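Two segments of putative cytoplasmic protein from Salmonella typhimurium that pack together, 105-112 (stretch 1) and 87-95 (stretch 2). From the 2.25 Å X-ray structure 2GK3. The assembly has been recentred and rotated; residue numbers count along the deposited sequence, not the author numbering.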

# COMPACT_ATOMS: atom_id res chain seq x y z
N PRO E 105 14.12 26.29 -8.61
CA PRO E 105 13.39 27.45 -8.10
C PRO E 105 12.12 27.03 -7.35
O PRO E 105 11.50 26.02 -7.69
CB PRO E 105 13.04 28.26 -9.36
CG PRO E 105 13.85 27.64 -10.46
CD PRO E 105 14.04 26.21 -10.08
N ASN E 106 11.75 27.80 -6.33
CA ASN E 106 10.62 27.49 -5.45
C ASN E 106 9.29 27.88 -6.10
O ASN E 106 9.02 29.05 -6.34
CB ASN E 106 10.83 28.21 -4.12
CG ASN E 106 9.81 27.82 -3.06
OD1 ASN E 106 8.61 27.74 -3.33
ND2 ASN E 106 10.28 27.60 -1.85
N ALA E 107 8.46 26.87 -6.40
CA ALA E 107 7.24 27.09 -7.21
C ALA E 107 6.27 28.03 -6.52
O ALA E 107 5.54 28.80 -7.15
CB ALA E 107 6.57 25.77 -7.54
N LEU E 108 6.27 27.97 -5.19
CA LEU E 108 5.35 28.80 -4.41
C LEU E 108 5.87 30.25 -4.33
O LEU E 108 5.05 31.19 -4.34
CB LEU E 108 5.09 28.18 -3.04
CG LEU E 108 4.36 26.82 -2.96
CD1 LEU E 108 4.12 26.46 -1.49
CD2 LEU E 108 3.00 26.85 -3.70
N GLU E 109 7.20 30.41 -4.28
CA GLU E 109 7.79 31.75 -4.47
C GLU E 109 7.42 32.33 -5.84
O GLU E 109 6.98 33.47 -5.93
CB GLU E 109 9.30 31.77 -4.25
CG GLU E 109 9.75 31.40 -2.84
CD GLU E 109 9.55 32.49 -1.77
OE1 GLU E 109 9.09 33.60 -2.07
OE2 GLU E 109 9.87 32.23 -0.59
N SER E 110 7.51 31.51 -6.89
CA SER E 110 7.19 31.94 -8.27
C SER E 110 5.76 32.44 -8.33
O SER E 110 5.51 33.54 -8.83
CB SER E 110 7.37 30.79 -9.26
OG SER E 110 8.73 30.37 -9.31
N ILE E 111 4.85 31.63 -7.79
CA ILE E 111 3.43 31.99 -7.74
C ILE E 111 3.22 33.28 -6.96
O ILE E 111 2.46 34.15 -7.39
CB ILE E 111 2.54 30.82 -7.22
CG1 ILE E 111 2.53 29.69 -8.25
CG2 ILE E 111 1.12 31.31 -6.92
CD1 ILE E 111 1.99 28.34 -7.74
N LYS E 112 3.92 33.41 -5.83
CA LYS E 112 3.87 34.63 -5.03
C LYS E 112 4.30 35.88 -5.83
O LYS E 112 3.57 36.88 -5.86
CB LYS E 112 4.75 34.48 -3.77
CG LYS E 112 4.83 35.73 -2.89
CD LYS E 112 5.27 35.42 -1.48
CE LYS E 112 6.76 35.45 -1.39
NZ LYS E 112 7.25 35.11 -0.04
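Stretch 2, residues 87-95: GSNTFLLQN

Phe91 lies at the apolar centre of the contact, its CA-to-CB bond directed toward stretch 1 and its backbone level with that of Ala107, where the two CA atoms come within 5.5 Å. Three side chains of stretch 1 gather around it: Leu108 CD2 packs 3.7 Å from Phe91 CB, Ile111 CD1 reaches Phe91 CE2 at 3.9 Å, and Ala107 CB sits 4.0 Å from Phe91 CB, at the edge of the ring and near its plane. Ala107, Leu108 and Ile111 can all reach the same neighbour because steps of one, three and four residues bring them to one side of a helix. That helix spans 107-112 and continues later in the chain; the partner is the short helix 88-92. Their axes cross nearly at right angles, with 97° between the N-to-C directions and a closest approach of 9.6 Å.

From this centre Leu108 extends the apolar patch along stretch 2. Its CA-to-CB bond points sideways, but with chi1 m and chi2 t the end of the side chain comes nearer, placing Leu108 CD1 3.8 Å from Leu92 CD1 and 4.2 Å from Ser88 CB. Leu92 also bends its end inward, and its CD2 lies 3.6 Å from Asn106 ND2, where the contact starts to turn polar. Asn106 is mainly occupied with its own helix: as N-cap, its OD1 accepts from Leu108 N at 3.0 Å and from Glu109 N at 3.2 Å, supplying two amides of the first turn with an acceptor.

At the polar edge the helix of stretch 2 has ended; Leu93 is the first residue to leave helical phi/psi, and Gln94 occupies the N-cap position right before the next helix. Gln94 folds back so that its NE2 donates to Phe91 O at 3.1 Å, and the same NE2 lies 3.5 Å from Ala107 CB. No direct hydrogen bond joins the stretches; water bridges them instead. Water 1 donates to Phe91 O (2.7 Å from the water oxygen) and accepts from Ala107 N (3.1 Å), linking a carbonyl near the end of one helix to an amide at the start of the other. Water 2 accepts from Gln94 NE2 (3.1 Å) and donates to Pro105 O (2.6 Å), tying the two loop segments together. Glu109, Ser110 and Lys112 take no part in the contact, which buries 338 Å² over both sides.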

# COMPACT_ATOMS: atom_id res chain seq x y z
N GLY E 87 -1.85 19.67 -3.03
CA GLY E 87 -1.17 20.13 -1.82
C GLY E 87 0.12 20.91 -2.06
O GLY E 87 0.70 20.90 -3.17
N SER E 88 0.57 21.60 -1.01
CA SER E 88 1.80 22.41 -1.09
C SER E 88 3.05 21.57 -1.37
O SER E 88 3.97 22.02 -2.06
CB SER E 88 1.97 23.23 0.19
OG SER E 88 2.07 22.39 1.31
N ASN E 89 3.07 20.33 -0.86
CA ASN E 89 4.19 19.41 -1.05
C ASN E 89 4.45 19.17 -2.52
O ASN E 89 5.61 19.02 -2.93
CB ASN E 89 3.91 18.07 -0.35
CG ASN E 89 4.01 18.15 1.17
OD1 ASN E 89 4.69 19.00 1.74
ND2 ASN E 89 3.35 17.21 1.85
N THR E 90 3.40 19.15 -3.34
CA THR E 90 3.57 18.88 -4.77
C THR E 90 4.39 19.98 -5.44
O THR E 90 5.31 19.67 -6.21
CB THR E 90 2.23 18.62 -5.53
OG1 THR E 90 1.60 17.46 -4.97
CG2 THR E 90 2.48 18.36 -7.03
N PHE E 91 4.08 21.24 -5.12
CA PHE E 91 4.83 22.39 -5.60
C PHE E 91 6.26 22.48 -5.04
O PHE E 91 7.20 22.75 -5.77
CB PHE E 91 4.09 23.66 -5.25
CG PHE E 91 2.83 23.86 -6.01
CD1 PHE E 91 1.59 23.63 -5.40
CD2 PHE E 91 2.85 24.30 -7.34
CE1 PHE E 91 0.40 23.82 -6.09
CE2 PHE E 91 1.65 24.50 -8.04
CZ PHE E 91 0.42 24.26 -7.39
N LEU E 92 6.40 22.25 -3.74
CA LEU E 92 7.67 22.38 -3.05
C LEU E 92 8.65 21.24 -3.31
O LEU E 92 9.87 21.47 -3.32
CB LEU E 92 7.42 22.51 -1.53
CG LEU E 92 6.90 23.88 -1.08
CD1 LEU E 92 6.23 23.85 0.30
CD2 LEU E 92 8.02 24.93 -1.12
N LEU E 93 8.12 20.03 -3.50
CA LEU E 93 8.90 18.79 -3.57
C LEU E 93 8.74 18.10 -4.92
O LEU E 93 8.40 16.91 -4.99
CB LEU E 93 8.48 17.82 -2.44
CG LEU E 93 8.52 18.36 -1.01
CD1 LEU E 93 7.97 17.34 -0.02
CD2 LEU E 93 9.95 18.76 -0.65
N GLN E 94 8.98 18.87 -5.98
CA GLN E 94 9.06 18.34 -7.33
C GLN E 94 10.14 17.24 -7.41
O GLN E 94 11.06 17.17 -6.58
CB GLN E 94 9.35 19.45 -8.34
CG GLN E 94 8.26 20.52 -8.42
CD GLN E 94 8.73 21.81 -9.12
OE1 GLN E 94 9.45 21.76 -10.13
NE2 GLN E 94 8.31 22.96 -8.61
N ASN E 95 9.99 16.35 -8.38
CA ASN E 95 10.84 15.18 -8.57
C ASN E 95 12.36 15.44 -8.58
O ASN E 95 13.12 14.67 -7.98
CB ASN E 95 10.38 14.44 -9.83
CG ASN E 95 9.09 13.71 -9.62
OD1 ASN E 95 8.48 13.78 -8.54
ND2 ASN E 95 8.65 12.97 -10.63
O HOH W 1 9.60 23.97 -5.97
O HOH W 2 9.58 25.66 -9.47